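Local coordinates for Afp3 (Serratia entomophila, PDB 6RBN), which probably builds, together with related sheath proteins, the sheath around the inner tube of the anti-feeding prophage, a contractile injection system, at residues D[30-35]-D[273-278]; D[45-50]-D[145-150]; D[111-116]-D[266-271]; D[125-130]-D[151-156]; D[182-187]-D[345-350]. One frame throughout, in Å; residues are numbered along the deposited sequence.

Contacts 1, 2 and 4 meet at one small mixed sheet. Strand 127-130 lies in its middle, flanked by strands 31-34 and 48-49. The centres of contacts 2 and 4 are about 7 Å apart, and those of contacts 1 and 4 about 8 Å. Contact 3 lies about 9 Å from contact 1, centre to centre; strand 266-268 is followed in the chain by helix 271-284. The centres of contacts 5 and 1 are about 14 Å apart. Tyr278 joins the two by touching Phe184, Leu186 and Ile347. Contact 5 brings in helix 347-364. The segments of contacts 2 and 5 also touch chains of Afp2, so these two lie near subunit interfaces of the sheath-tube assembly.

Contact 1 (D[30-35]-D[273-278]); sequences PLFVAR and LIAGVY
Pro30 and Phe32 meet Ala275 where strand 31-34 meets helix 271-284. This is a helix packed against a mixed beta sheet in the buried core of the chain. The nearest CA atoms, of Pro30 and Ala275, are 6.9 Å apart. No hydrogen bond joins the two segments. The contact is wholly apolar and rests on one methyl group of the helix.

Phe32 reaches that methyl with the far end of its ring. Its CG stands anti to the carbonyl carbon, beside the backbone N (chi1 -62°). This carries the ring from the strand to the helix. Phe32 CZ lies 3.9 Å from Ala275 CB, and Phe32 CE1 lies 4.1 Å from the same atom. The methyl approaches the ring obliquely. Pro30 CB sits over one face of the ring, 3.9 Å above its plane and displaced toward the rim. Proline and phenylalanine therefore form one continuous apolar patch. The helix methyl meets both of them.

Helix 111-120 also borders the contact. Tyr118 makes an edge-to-face contact with Phe32 and also touches Pro30 and Ala275. Leu186 of strand 185-188 packs on Ala275 too. The second apolar approach across the segments is made by Pro30, whose CB lies 4.3 Å from Ala275 CB.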
# COMPACT_ATOMS: atom_id res chain seq x y z
N PRO D 30 -43.53 -29.48 39.93
CA PRO D 30 -44.00 -30.41 40.96
C PRO D 30 -45.01 -31.44 40.45
O PRO D 30 -45.50 -31.36 39.32
CB PRO D 30 -44.66 -29.47 41.98
CG PRO D 30 -45.14 -28.35 41.15
CD PRO D 30 -44.16 -28.16 40.06
N LEU D 31 -45.30 -32.41 41.31
CA LEU D 31 -46.27 -33.48 41.04
C LEU D 31 -47.23 -33.57 42.23
O LEU D 31 -47.00 -34.32 43.18
CB LEU D 31 -45.57 -34.80 40.79
CG LEU D 31 -46.49 -36.00 40.51
CD1 LEU D 31 -47.27 -35.84 39.24
CD2 LEU D 31 -45.70 -37.28 40.50
N PHE D 32 -48.32 -32.82 42.17
CA PHE D 32 -49.25 -32.78 43.29
C PHE D 32 -50.10 -34.05 43.31
O PHE D 32 -50.89 -34.29 42.40
CB PHE D 32 -50.13 -31.54 43.21
CG PHE D 32 -49.37 -30.26 43.29
CD1 PHE D 32 -48.84 -29.84 44.48
CD2 PHE D 32 -49.21 -29.47 42.17
CE1 PHE D 32 -48.13 -28.66 44.57
CE2 PHE D 32 -48.52 -28.29 42.25
CZ PHE D 32 -47.98 -27.89 43.45
N VAL D 33 -49.92 -34.85 44.35
CA VAL D 33 -50.70 -36.07 44.56
C VAL D 33 -51.79 -35.71 45.56
O VAL D 33 -51.53 -35.59 46.76
CB VAL D 33 -49.83 -37.23 45.05
CG1 VAL D 33 -50.69 -38.45 45.31
CG2 VAL D 33 -48.75 -37.54 44.03
N ALA D 34 -53.01 -35.53 45.07
CA ALA D 34 -54.13 -35.17 45.93
C ALA D 34 -55.41 -35.76 45.34
O ALA D 34 -55.37 -36.53 44.37
CB ALA D 34 -54.22 -33.66 46.10
N ARG D 35 -56.54 -35.40 45.93
CA ARG D 35 -57.84 -35.95 45.52
C ARG D 35 -58.46 -35.07 44.44
O ARG D 35 -59.42 -34.33 44.66
CB ARG D 35 -58.76 -36.08 46.72
CG ARG D 35 -58.33 -37.10 47.75
CD ARG D 35 -59.35 -37.20 48.86
NE ARG D 35 -59.02 -38.23 49.84
CZ ARG D 35 -58.31 -38.01 50.95
NH1 ARG D 35 -57.87 -36.79 51.22
NH2 ARG D 35 -58.06 -39.00 51.78
N LEU D 273 -48.17 -24.26 48.45
CA LEU D 273 -47.74 -22.87 48.38
C LEU D 273 -46.22 -22.76 48.28
O LEU D 273 -45.70 -21.89 47.58
CB LEU D 273 -48.24 -22.09 49.59
CG LEU D 273 -49.69 -21.61 49.67
CD1 LEU D 273 -50.66 -22.73 50.03
CD2 LEU D 273 -49.80 -20.47 50.65
N ILE D 274 -45.50 -23.65 48.97
CA ILE D 274 -44.04 -23.60 48.96
C ILE D 274 -43.51 -24.07 47.61
O ILE D 274 -42.47 -23.60 47.13
CB ILE D 274 -43.47 -24.41 50.14
CG1 ILE D 274 -44.01 -23.86 51.46
CG2 ILE D 274 -41.97 -24.34 50.19
CD1 ILE D 274 -43.66 -22.42 51.71
N ALA D 275 -44.23 -24.98 46.95
CA ALA D 275 -43.88 -25.36 45.59
C ALA D 275 -44.08 -24.19 44.62
O ALA D 275 -43.41 -24.12 43.59
CB ALA D 275 -44.70 -26.56 45.14
N GLY D 276 -44.99 -23.28 44.95
CA GLY D 276 -45.12 -22.07 44.17
C GLY D 276 -43.96 -21.11 44.38
O GLY D 276 -43.45 -20.53 43.42
N VAL D 277 -43.52 -20.95 45.63
CA VAL D 277 -42.51 -19.92 45.90
C VAL D 277 -41.12 -20.40 45.53
O VAL D 277 -40.17 -19.61 45.52
CB VAL D 277 -42.56 -19.47 47.37
CG1 VAL D 277 -43.97 -19.05 47.76
CG2 VAL D 277 -42.01 -20.53 48.30
N TYR D 278 -40.96 -21.70 45.24
CA TYR D 278 -39.70 -22.14 44.66
C TYR D 278 -39.58 -21.66 43.22
O TYR D 278 -38.51 -21.22 42.79
CB TYR D 278 -39.55 -23.66 44.70
CG TYR D 278 -39.22 -24.26 46.05
CD1 TYR D 278 -39.08 -23.48 47.18
CD2 TYR D 278 -38.94 -25.61 46.16
CE1 TYR D 278 -38.76 -24.04 48.40
CE2 TYR D 278 -38.60 -26.17 47.36
CZ TYR D 278 -38.51 -25.38 48.48
OH TYR D 278 -38.18 -25.94 49.69

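Contact 2 (D[45-50]-D[145-150]); sequences GVITRI and DLIDEV
Ile47 and Leu146 make the main apolar contact. Ile47 CD1 lies 3.9 Å from Leu146 CB. The two side chains run antiparallel alongside each other. CG1 of Ile47 points away from the carbonyl carbon, and CD1 continues the chain in an extended form (chi2 170°), which brings the terminal methyl up to the helix backbone. A looser apolar contact follows on the next residue, with Ile47 CD1 4.4 Å from Ile147 CG1.

Contacts between methyl groups and backbone form a second kind. Ile47 CD1 is 3.7 Å from Leu146 O. In return, Leu146 CD1 packs on the carbonyl of the other segment, 3.6 Å from Gly45 O. These are van der Waals contacts. The segments share no hydrogen bond.

In the fold, the weakly bonded helix 143-149 covers one face of the three-stranded mixed sheet, next to the residues that lead into strand 48-49. Leu31 of strand 31-34 touches both Ile47 and Ile147, and Tyr129 of the central strand also packs on Ile47.

Polar contacts lie on another part of the helix. Asp148 forms a salt bridge with Lys181 and a hydrogen bond with the hydroxyl of Tyr183. Packing across the subunit boundary is a separate kind: Asp148 touches Ser209, and Glu149 touches Ala207, of a neighbouring Afp2 chain.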
# COMPACT_ATOMS: atom_id res chain seq x y z
N GLY D 45 -55.86 -42.68 36.41
CA GLY D 45 -54.71 -43.27 37.06
C GLY D 45 -53.39 -42.89 36.43
O GLY D 45 -52.36 -43.53 36.68
N VAL D 46 -53.39 -41.84 35.61
CA VAL D 46 -52.18 -41.41 34.92
C VAL D 46 -51.80 -40.00 35.38
O VAL D 46 -52.53 -39.37 36.14
CB VAL D 46 -52.37 -41.45 33.40
CG1 VAL D 46 -52.63 -42.87 32.94
CG2 VAL D 46 -53.50 -40.54 32.98
N ILE D 47 -50.66 -39.52 34.91
CA ILE D 47 -50.15 -38.20 35.25
C ILE D 47 -50.39 -37.27 34.07
O ILE D 47 -49.98 -37.56 32.95
CB ILE D 47 -48.65 -38.26 35.61
CG1 ILE D 47 -48.45 -39.05 36.89
CG2 ILE D 47 -48.07 -36.87 35.74
CD1 ILE D 47 -47.01 -39.36 37.19
N THR D 48 -51.07 -36.15 34.33
CA THR D 48 -51.39 -35.18 33.30
C THR D 48 -50.68 -33.86 33.56
O THR D 48 -50.45 -33.49 34.72
CB THR D 48 -52.90 -34.93 33.22
OG1 THR D 48 -53.36 -34.42 34.48
CG2 THR D 48 -53.63 -36.22 32.91
N ARG D 49 -50.35 -33.16 32.49
CA ARG D 49 -49.70 -31.86 32.57
C ARG D 49 -50.75 -30.76 32.56
O ARG D 49 -51.65 -30.76 31.72
CB ARG D 49 -48.73 -31.66 31.41
CG ARG D 49 -47.93 -30.38 31.49
CD ARG D 49 -46.99 -30.24 30.32
NE ARG D 49 -46.20 -29.02 30.42
CZ ARG D 49 -46.59 -27.84 29.93
NH1 ARG D 49 -47.76 -27.73 29.32
NH2 ARG D 49 -45.81 -26.78 30.07
N ILE D 50 -50.64 -29.82 33.50
CA ILE D 50 -51.60 -28.74 33.68
C ILE D 50 -50.84 -27.44 33.51
O ILE D 50 -50.28 -26.91 34.48
CB ILE D 50 -52.31 -28.82 35.04
CG1 ILE D 50 -53.01 -30.17 35.18
CG2 ILE D 50 -53.34 -27.74 35.19
CD1 ILE D 50 -54.08 -30.40 34.16
N ASP D 145 -42.90 -45.64 39.14
CA ASP D 145 -42.61 -46.02 37.77
C ASP D 145 -43.25 -45.09 36.76
O ASP D 145 -42.76 -44.98 35.63
CB ASP D 145 -43.07 -47.46 37.52
CG ASP D 145 -42.29 -48.47 38.32
OD1 ASP D 145 -41.11 -48.20 38.63
OD2 ASP D 145 -42.85 -49.53 38.65
N LEU D 146 -44.34 -44.42 37.14
CA LEU D 146 -44.96 -43.42 36.27
C LEU D 146 -44.25 -42.08 36.34
O LEU D 146 -44.37 -41.28 35.40
CB LEU D 146 -46.43 -43.21 36.65
CG LEU D 146 -47.41 -44.36 36.41
CD1 LEU D 146 -48.76 -43.98 36.96
CD2 LEU D 146 -47.51 -44.67 34.93
N ILE D 147 -43.52 -41.80 37.43
CA ILE D 147 -42.80 -40.54 37.53
C ILE D 147 -41.58 -40.55 36.62
O ILE D 147 -41.24 -39.54 36.02
CB ILE D 147 -42.42 -40.27 39.00
CG1 ILE D 147 -43.66 -40.24 39.86
CG2 ILE D 147 -41.75 -38.92 39.15
CD1 ILE D 147 -43.36 -40.18 41.32
N ASP D 148 -40.93 -41.71 36.50
CA ASP D 148 -39.74 -41.80 35.66
C ASP D 148 -40.07 -41.76 34.18
O ASP D 148 -39.19 -41.43 33.37
CB ASP D 148 -38.98 -43.08 35.98
CG ASP D 148 -38.41 -43.07 37.38
OD1 ASP D 148 -38.12 -41.97 37.90
OD2 ASP D 148 -38.23 -44.16 37.96
N GLU D 149 -41.31 -42.07 33.79
CA GLU D 149 -41.68 -42.02 32.38
C GLU D 149 -41.82 -40.58 31.90
O GLU D 149 -41.57 -40.30 30.72
CB GLU D 149 -42.97 -42.79 32.15
CG GLU D 149 -42.84 -44.28 32.37
CD GLU D 149 -44.14 -45.02 32.13
OE1 GLU D 149 -45.17 -44.36 31.89
OE2 GLU D 149 -44.13 -46.27 32.18
N VAL D 150 -42.21 -39.67 32.77
CA VAL D 150 -42.24 -38.25 32.45
C VAL D 150 -40.88 -37.66 32.81
O VAL D 150 -40.32 -37.97 33.87
CB VAL D 150 -43.38 -37.55 33.20
CG1 VAL D 150 -43.49 -36.10 32.78
CG2 VAL D 150 -44.70 -38.28 32.96

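Contact 3 (D[111-116]-D[266-271]); sequences ASVALR and LSLPPS
Helix 111-116 crosses strand 266-268 at -62°, with 10.0 Å between the axes of these short segments. The nearest CA atoms are those of Ala114 and Leu268, 7.3 Å apart.

Val113 carries most of the helix side. Its CG1 lies anti to the backbone N (chi1 179°) and meets two leucines of the strand. Val113 CG1 is 4.0 Å from Leu268 CD1 and 4.2 Å from Leu266 CD1. Both leucines run at a slant to the valine. One methyl branch of Val113 thus serves two residues spaced two apart on the strand, whose side chains point to the same side.

Leu268 reaches further along the helix. Its CG is turned opposite the carbonyl carbon, and its chain is extended beyond (chi2 174°). Leu268 CD1 therefore also comes within 4.3 Å of Ala114 CA. The methyl of Ala114 is a looser neighbour, with its CB 4.5 Å from Leu268 CD1. No hydrogen bond crosses the contact.

Val213 of strand 211-213 packs beside both leucines and pairs with Leu266 through the backbone. On the far side of the helix, Leu115 touches Tyr56 and Phe36. The result is a helix laid across an edge strand of a small antiparallel sheet within this chain, the strand belonging to the subtilisin-like part of the tail sheath family.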
# COMPACT_ATOMS: atom_id res chain seq x y z
N ALA D 111 -58.51 -29.99 47.07
CA ALA D 111 -57.48 -30.18 46.06
C ALA D 111 -57.50 -29.09 45.00
O ALA D 111 -56.45 -28.71 44.49
CB ALA D 111 -57.62 -31.55 45.41
N SER D 112 -58.68 -28.58 44.66
CA SER D 112 -58.77 -27.48 43.71
C SER D 112 -58.41 -26.15 44.34
O SER D 112 -57.99 -25.24 43.62
CB SER D 112 -60.18 -27.41 43.12
OG SER D 112 -60.29 -26.31 42.24
N VAL D 113 -58.57 -26.01 45.65
CA VAL D 113 -58.17 -24.79 46.34
C VAL D 113 -56.65 -24.72 46.44
O VAL D 113 -56.06 -23.63 46.32
CB VAL D 113 -58.85 -24.72 47.72
CG1 VAL D 113 -58.45 -23.48 48.49
CG2 VAL D 113 -60.36 -24.78 47.57
N ALA D 114 -55.99 -25.86 46.60
CA ALA D 114 -54.54 -25.89 46.76
C ALA D 114 -53.81 -25.54 45.47
O ALA D 114 -52.68 -25.04 45.52
CB ALA D 114 -54.09 -27.25 47.28
N LEU D 115 -54.42 -25.79 44.31
CA LEU D 115 -53.77 -25.39 43.07
C LEU D 115 -53.95 -23.91 42.77
O LEU D 115 -53.09 -23.33 42.10
CB LEU D 115 -54.28 -26.19 41.88
CG LEU D 115 -53.73 -27.59 41.76
CD1 LEU D 115 -54.25 -28.19 40.49
CD2 LEU D 115 -52.23 -27.54 41.73
N ARG D 116 -55.05 -23.30 43.20
CA ARG D 116 -55.19 -21.86 43.01
C ARG D 116 -54.16 -21.09 43.82
O ARG D 116 -53.59 -20.11 43.35
CB ARG D 116 -56.62 -21.43 43.33
CG ARG D 116 -56.84 -19.94 43.28
CD ARG D 116 -58.30 -19.56 43.24
NE ARG D 116 -58.86 -19.80 41.92
CZ ARG D 116 -60.15 -19.68 41.62
NH1 ARG D 116 -60.56 -19.92 40.38
NH2 ARG D 116 -61.02 -19.33 42.54
N LEU D 266 -60.80 -23.23 55.98
CA LEU D 266 -60.21 -24.54 55.76
C LEU D 266 -58.69 -24.45 55.86
O LEU D 266 -58.08 -23.50 55.37
CB LEU D 266 -60.65 -25.10 54.41
CG LEU D 266 -60.43 -24.33 53.10
CD1 LEU D 266 -59.12 -24.69 52.41
CD2 LEU D 266 -61.59 -24.53 52.16
N SER D 267 -58.09 -25.44 56.52
CA SER D 267 -56.66 -25.46 56.78
C SER D 267 -55.98 -26.35 55.75
O SER D 267 -56.32 -27.53 55.62
CB SER D 267 -56.37 -25.96 58.19
OG SER D 267 -56.73 -27.32 58.33
N LEU D 268 -55.02 -25.79 55.03
CA LEU D 268 -54.28 -26.51 54.01
C LEU D 268 -52.86 -26.80 54.47
O LEU D 268 -52.26 -25.99 55.18
CB LEU D 268 -54.23 -25.71 52.71
CG LEU D 268 -55.54 -25.66 51.94
CD1 LEU D 268 -55.45 -24.74 50.75
CD2 LEU D 268 -55.86 -27.06 51.50
N PRO D 269 -52.30 -27.94 54.08
CA PRO D 269 -50.87 -28.15 54.25
C PRO D 269 -50.10 -27.25 53.31
O PRO D 269 -50.52 -27.02 52.17
CB PRO D 269 -50.70 -29.63 53.89
CG PRO D 269 -51.82 -29.93 53.00
CD PRO D 269 -52.97 -29.11 53.48
N PRO D 270 -48.96 -26.71 53.75
CA PRO D 270 -48.33 -25.61 53.02
C PRO D 270 -47.54 -26.02 51.79
O PRO D 270 -46.95 -25.14 51.15
CB PRO D 270 -47.39 -25.00 54.08
CG PRO D 270 -47.05 -26.14 54.96
CD PRO D 270 -48.27 -27.01 55.02
N SER D 271 -47.51 -27.30 51.40
CA SER D 271 -46.63 -27.75 50.33
C SER D 271 -47.06 -27.24 48.96
O SER D 271 -46.22 -27.11 48.06
CB SER D 271 -46.55 -29.27 50.30
OG SER D 271 -45.84 -29.74 51.43

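Contact 4 (D[125-130]-D[151-156]); sequences PCYLYP and GEITLL
Tyr127 OH donates a hydrogen bond to Glu152 OE2. The modelled separation of Tyr127 OH and Glu152 OE2 is 2.4 Å. This is too short to be taken literally at this resolution, so the exact length is doubtful. The carboxylate comes to the edge of the phenol ring, with Glu152 CD in the ring plane. The two side chains cross at about a right angle, and the ring and carboxylate planes are 64° apart. Glu152 CG stands between the backbone N and the carbonyl carbon (chi1 61°). The chain then runs extended to the hydroxyl.

Tyr127 starts the central strand, 127-130, of the mixed three-stranded sheet. Its backbone bonds to Phe32 on strand 31-34. The partner segment is the loop that follows helix 143-149.

The apolar part of the contact lies on a ring face. Ile153 CD1 sits 4.1 Å above the plane of the Tyr127 ring, offset toward the rim. Ile153 CG1 is 4.2 Å from Tyr127 CD2. Leu31, Val29 and Val150 also touch the tyrosine, and Arg49 of strand 48-49 packs on both Tyr127 and Glu152. Further along the loop, Thr154 OG1 hydrogen-bonds to the backbone of Val29 and Thr27.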
# COMPACT_ATOMS: atom_id res chain seq x y z
N PRO D 125 -45.51 -25.78 35.03
CA PRO D 125 -46.17 -26.81 34.20
C PRO D 125 -47.02 -27.79 34.99
O PRO D 125 -47.91 -28.42 34.41
CB PRO D 125 -44.99 -27.50 33.50
CG PRO D 125 -43.89 -26.48 33.51
CD PRO D 125 -44.05 -25.76 34.82
N CYS D 126 -46.71 -28.00 36.28
CA CYS D 126 -47.64 -28.52 37.29
C CYS D 126 -48.29 -29.87 36.97
O CYS D 126 -49.48 -29.92 36.64
CB CYS D 126 -48.73 -27.48 37.56
SG CYS D 126 -49.79 -27.80 38.98
N TYR D 127 -47.52 -30.95 36.97
CA TYR D 127 -48.08 -32.28 36.77
C TYR D 127 -48.97 -32.68 37.95
O TYR D 127 -48.71 -32.33 39.10
CB TYR D 127 -46.96 -33.31 36.58
CG TYR D 127 -46.25 -33.16 35.27
CD1 TYR D 127 -46.74 -33.75 34.11
CD2 TYR D 127 -45.10 -32.40 35.16
CE1 TYR D 127 -46.10 -33.61 32.91
CE2 TYR D 127 -44.46 -32.24 33.96
CZ TYR D 127 -44.96 -32.85 32.84
OH TYR D 127 -44.31 -32.70 31.64
N LEU D 128 -50.04 -33.41 37.64
CA LEU D 128 -51.00 -33.86 38.65
C LEU D 128 -51.17 -35.37 38.56
O LEU D 128 -51.15 -35.94 37.46
CB LEU D 128 -52.37 -33.21 38.49
CG LEU D 128 -52.52 -31.70 38.64
CD1 LEU D 128 -53.98 -31.34 38.52
CD2 LEU D 128 -51.94 -31.21 39.94
N TYR D 129 -51.36 -36.00 39.71
CA TYR D 129 -51.70 -37.43 39.78
C TYR D 129 -52.92 -37.61 40.67
O TYR D 129 -52.78 -37.60 41.90
CB TYR D 129 -50.52 -38.24 40.31
CG TYR D 129 -50.80 -39.72 40.38
CD1 TYR D 129 -50.86 -40.49 39.22
CD2 TYR D 129 -50.99 -40.36 41.60
CE1 TYR D 129 -51.11 -41.84 39.28
CE2 TYR D 129 -51.24 -41.71 41.66
CZ TYR D 129 -51.30 -42.44 40.49
OH TYR D 129 -51.54 -43.79 40.55
N PRO D 130 -54.12 -37.77 40.10
CA PRO D 130 -55.31 -37.97 40.94
C PRO D 130 -55.34 -39.33 41.61
O PRO D 130 -55.37 -40.38 40.95
CB PRO D 130 -56.46 -37.80 39.94
CG PRO D 130 -55.88 -38.12 38.62
CD PRO D 130 -54.45 -37.67 38.67
N GLY D 151 -40.34 -36.82 31.94
CA GLY D 151 -38.93 -36.48 32.05
C GLY D 151 -38.61 -35.46 33.13
O GLY D 151 -37.51 -35.44 33.67
N GLU D 152 -39.57 -34.59 33.45
CA GLU D 152 -39.22 -33.29 34.02
C GLU D 152 -39.80 -33.00 35.41
O GLU D 152 -39.92 -31.84 35.78
CB GLU D 152 -39.64 -32.18 33.05
CG GLU D 152 -41.12 -32.14 32.74
CD GLU D 152 -41.49 -31.04 31.77
OE1 GLU D 152 -40.58 -30.32 31.31
OE2 GLU D 152 -42.69 -30.90 31.46
N ILE D 153 -40.12 -34.01 36.21
CA ILE D 153 -40.55 -33.74 37.59
C ILE D 153 -39.33 -33.45 38.45
O ILE D 153 -38.35 -34.22 38.45
CB ILE D 153 -41.39 -34.90 38.15
CG1 ILE D 153 -42.80 -34.88 37.58
CG2 ILE D 153 -41.45 -34.87 39.67
CD1 ILE D 153 -43.00 -35.78 36.44
N THR D 154 -39.37 -32.34 39.19
CA THR D 154 -38.32 -31.99 40.15
C THR D 154 -38.79 -32.03 41.59
O THR D 154 -38.08 -32.55 42.46
CB THR D 154 -37.77 -30.59 39.83
OG1 THR D 154 -38.82 -29.63 39.95
CG2 THR D 154 -37.22 -30.55 38.42
N LEU D 155 -39.97 -31.49 41.88
CA LEU D 155 -40.54 -31.47 43.23
C LEU D 155 -41.67 -32.48 43.33
O LEU D 155 -42.28 -32.86 42.32
CB LEU D 155 -41.05 -30.07 43.56
CG LEU D 155 -40.03 -28.94 43.60
CD1 LEU D 155 -40.73 -27.61 43.74
CD2 LEU D 155 -39.05 -29.14 44.74
N LEU D 156 -41.95 -32.94 44.55
CA LEU D 156 -43.08 -33.85 44.76
C LEU D 156 -44.26 -33.17 45.42
O LEU D 156 -45.23 -32.87 44.73
CB LEU D 156 -42.59 -35.07 45.55
CG LEU D 156 -41.52 -35.85 44.78
CD1 LEU D 156 -40.93 -36.97 45.62
CD2 LEU D 156 -42.07 -36.40 43.48

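Contact 5 (D[182-187]-D[345-350]); sequences GYFLLA and RYIPVR
Phe184 meets Ile347 and Arg350 with the outer atoms of its ring. Phe184 CZ lies 4.1 Å from Ile347 CG2, and the two side chains cross at about a right angle. Phe184 CE1 lies 4.2 Å from Arg350 CG. Both partners approach the ring obliquely. Phe184 CG is anti to the backbone N (chi1 -168°), which sends the ring toward the helix.

Arg350 gives only its aliphatic part to the phenylalanine. Its chain bends at chi2 and chi3. The guanidinium turns to other partners: a salt bridge to Asp354, a second to Glu14 of a neighbouring Afp2 chain, and a cation-pi contact with Trp344.

Tyr346 occupies the N-cap position of the helix, and its backbone O accepts a bond from Arg350 N. On the other side, Phe184 bonds through its backbone to Leu156.

Helix 347-364 begins beside the parallel pair of strands 185-188 and 204-207. Ala205 touches both Phe184 and Ile347, as does Tyr278 from helix 271-284.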
# COMPACT_ATOMS: atom_id res chain seq x y z
N GLY D 182 -32.74 -36.81 41.22
CA GLY D 182 -32.90 -35.38 41.34
C GLY D 182 -34.23 -34.90 41.85
O GLY D 182 -34.54 -33.72 41.71
N TYR D 183 -35.04 -35.78 42.45
CA TYR D 183 -36.31 -35.33 43.00
C TYR D 183 -36.09 -34.66 44.34
O TYR D 183 -35.05 -34.82 44.98
CB TYR D 183 -37.28 -36.50 43.16
CG TYR D 183 -37.60 -37.20 41.87
CD1 TYR D 183 -38.29 -36.56 40.86
CD2 TYR D 183 -37.24 -38.53 41.68
CE1 TYR D 183 -38.59 -37.21 39.68
CE2 TYR D 183 -37.54 -39.19 40.51
CZ TYR D 183 -38.21 -38.52 39.51
OH TYR D 183 -38.51 -39.17 38.34
N PHE D 184 -37.09 -33.90 44.77
CA PHE D 184 -36.99 -33.18 46.04
C PHE D 184 -38.38 -33.17 46.67
O PHE D 184 -39.29 -32.55 46.13
CB PHE D 184 -36.47 -31.76 45.81
CG PHE D 184 -36.08 -31.05 47.07
CD1 PHE D 184 -34.87 -31.33 47.68
CD2 PHE D 184 -36.91 -30.11 47.64
CE1 PHE D 184 -34.49 -30.68 48.83
CE2 PHE D 184 -36.53 -29.46 48.80
CZ PHE D 184 -35.32 -29.75 49.39
N LEU D 185 -38.52 -33.86 47.79
CA LEU D 185 -39.81 -33.98 48.46
C LEU D 185 -40.05 -32.79 49.38
O LEU D 185 -39.15 -32.35 50.10
CB LEU D 185 -39.86 -35.28 49.27
CG LEU D 185 -41.13 -35.60 50.07
CD1 LEU D 185 -42.32 -35.75 49.17
CD2 LEU D 185 -40.92 -36.86 50.86
N LEU D 186 -41.27 -32.26 49.34
CA LEU D 186 -41.69 -31.19 50.24
C LEU D 186 -42.73 -31.78 51.20
O LEU D 186 -43.93 -31.75 50.93
CB LEU D 186 -42.26 -30.01 49.47
CG LEU D 186 -41.29 -29.25 48.58
CD1 LEU D 186 -42.00 -28.17 47.81
CD2 LEU D 186 -40.18 -28.68 49.43
N ALA D 187 -42.24 -32.32 52.31
CA ALA D 187 -43.11 -32.94 53.29
C ALA D 187 -43.70 -31.88 54.23
O ALA D 187 -43.33 -30.71 54.20
CB ALA D 187 -42.35 -33.99 54.09
N ARG D 345 -26.74 -29.34 54.35
CA ARG D 345 -27.61 -28.81 55.39
C ARG D 345 -28.71 -27.93 54.82
O ARG D 345 -29.85 -27.98 55.29
CB ARG D 345 -26.78 -28.02 56.40
CG ARG D 345 -27.54 -27.56 57.62
CD ARG D 345 -26.65 -26.79 58.57
NE ARG D 345 -25.57 -27.63 59.11
CZ ARG D 345 -25.70 -28.42 60.16
NH1 ARG D 345 -26.86 -28.51 60.80
NH2 ARG D 345 -24.67 -29.14 60.58
N TYR D 346 -28.40 -27.13 53.81
CA TYR D 346 -29.30 -26.09 53.34
C TYR D 346 -30.01 -26.51 52.06
O TYR D 346 -29.49 -27.29 51.27
CB TYR D 346 -28.54 -24.79 53.10
CG TYR D 346 -27.99 -24.18 54.36
CD1 TYR D 346 -28.82 -23.48 55.23
CD2 TYR D 346 -26.65 -24.29 54.68
CE1 TYR D 346 -28.33 -22.92 56.39
CE2 TYR D 346 -26.15 -23.74 55.84
CZ TYR D 346 -26.99 -23.06 56.69
OH TYR D 346 -26.49 -22.50 57.84
N ILE D 347 -31.23 -25.99 51.90
CA ILE D 347 -31.96 -26.19 50.64
C ILE D 347 -31.26 -25.59 49.42
O ILE D 347 -31.15 -26.30 48.41
CB ILE D 347 -33.41 -25.71 50.79
CG1 ILE D 347 -34.12 -26.50 51.89
CG2 ILE D 347 -34.18 -25.86 49.50
CD1 ILE D 347 -35.45 -25.92 52.27
N PRO D 348 -30.77 -24.32 49.41
CA PRO D 348 -30.21 -23.81 48.14
C PRO D 348 -28.89 -24.44 47.73
O PRO D 348 -28.55 -24.40 46.55
CB PRO D 348 -30.05 -22.32 48.41
CG PRO D 348 -29.86 -22.22 49.83
CD PRO D 348 -30.76 -23.24 50.42
N VAL D 349 -28.14 -25.02 48.67
CA VAL D 349 -26.94 -25.75 48.30
C VAL D 349 -27.32 -27.09 47.68
O VAL D 349 -26.70 -27.54 46.71
CB VAL D 349 -26.03 -25.92 49.53
CG1 VAL D 349 -24.78 -26.70 49.18
CG2 VAL D 349 -25.67 -24.56 50.09
N ARG D 350 -28.37 -27.73 48.20
CA ARG D 350 -28.78 -29.03 47.70
C ARG D 350 -29.43 -28.92 46.32
O ARG D 350 -29.13 -29.72 45.43
CB ARG D 350 -29.74 -29.68 48.69
CG ARG D 350 -30.39 -30.97 48.23
CD ARG D 350 -29.43 -32.14 48.19
NE ARG D 350 -28.81 -32.32 46.88
CZ ARG D 350 -27.87 -33.22 46.62
NH1 ARG D 350 -27.44 -34.04 47.57
NH2 ARG D 350 -27.37 -33.31 45.40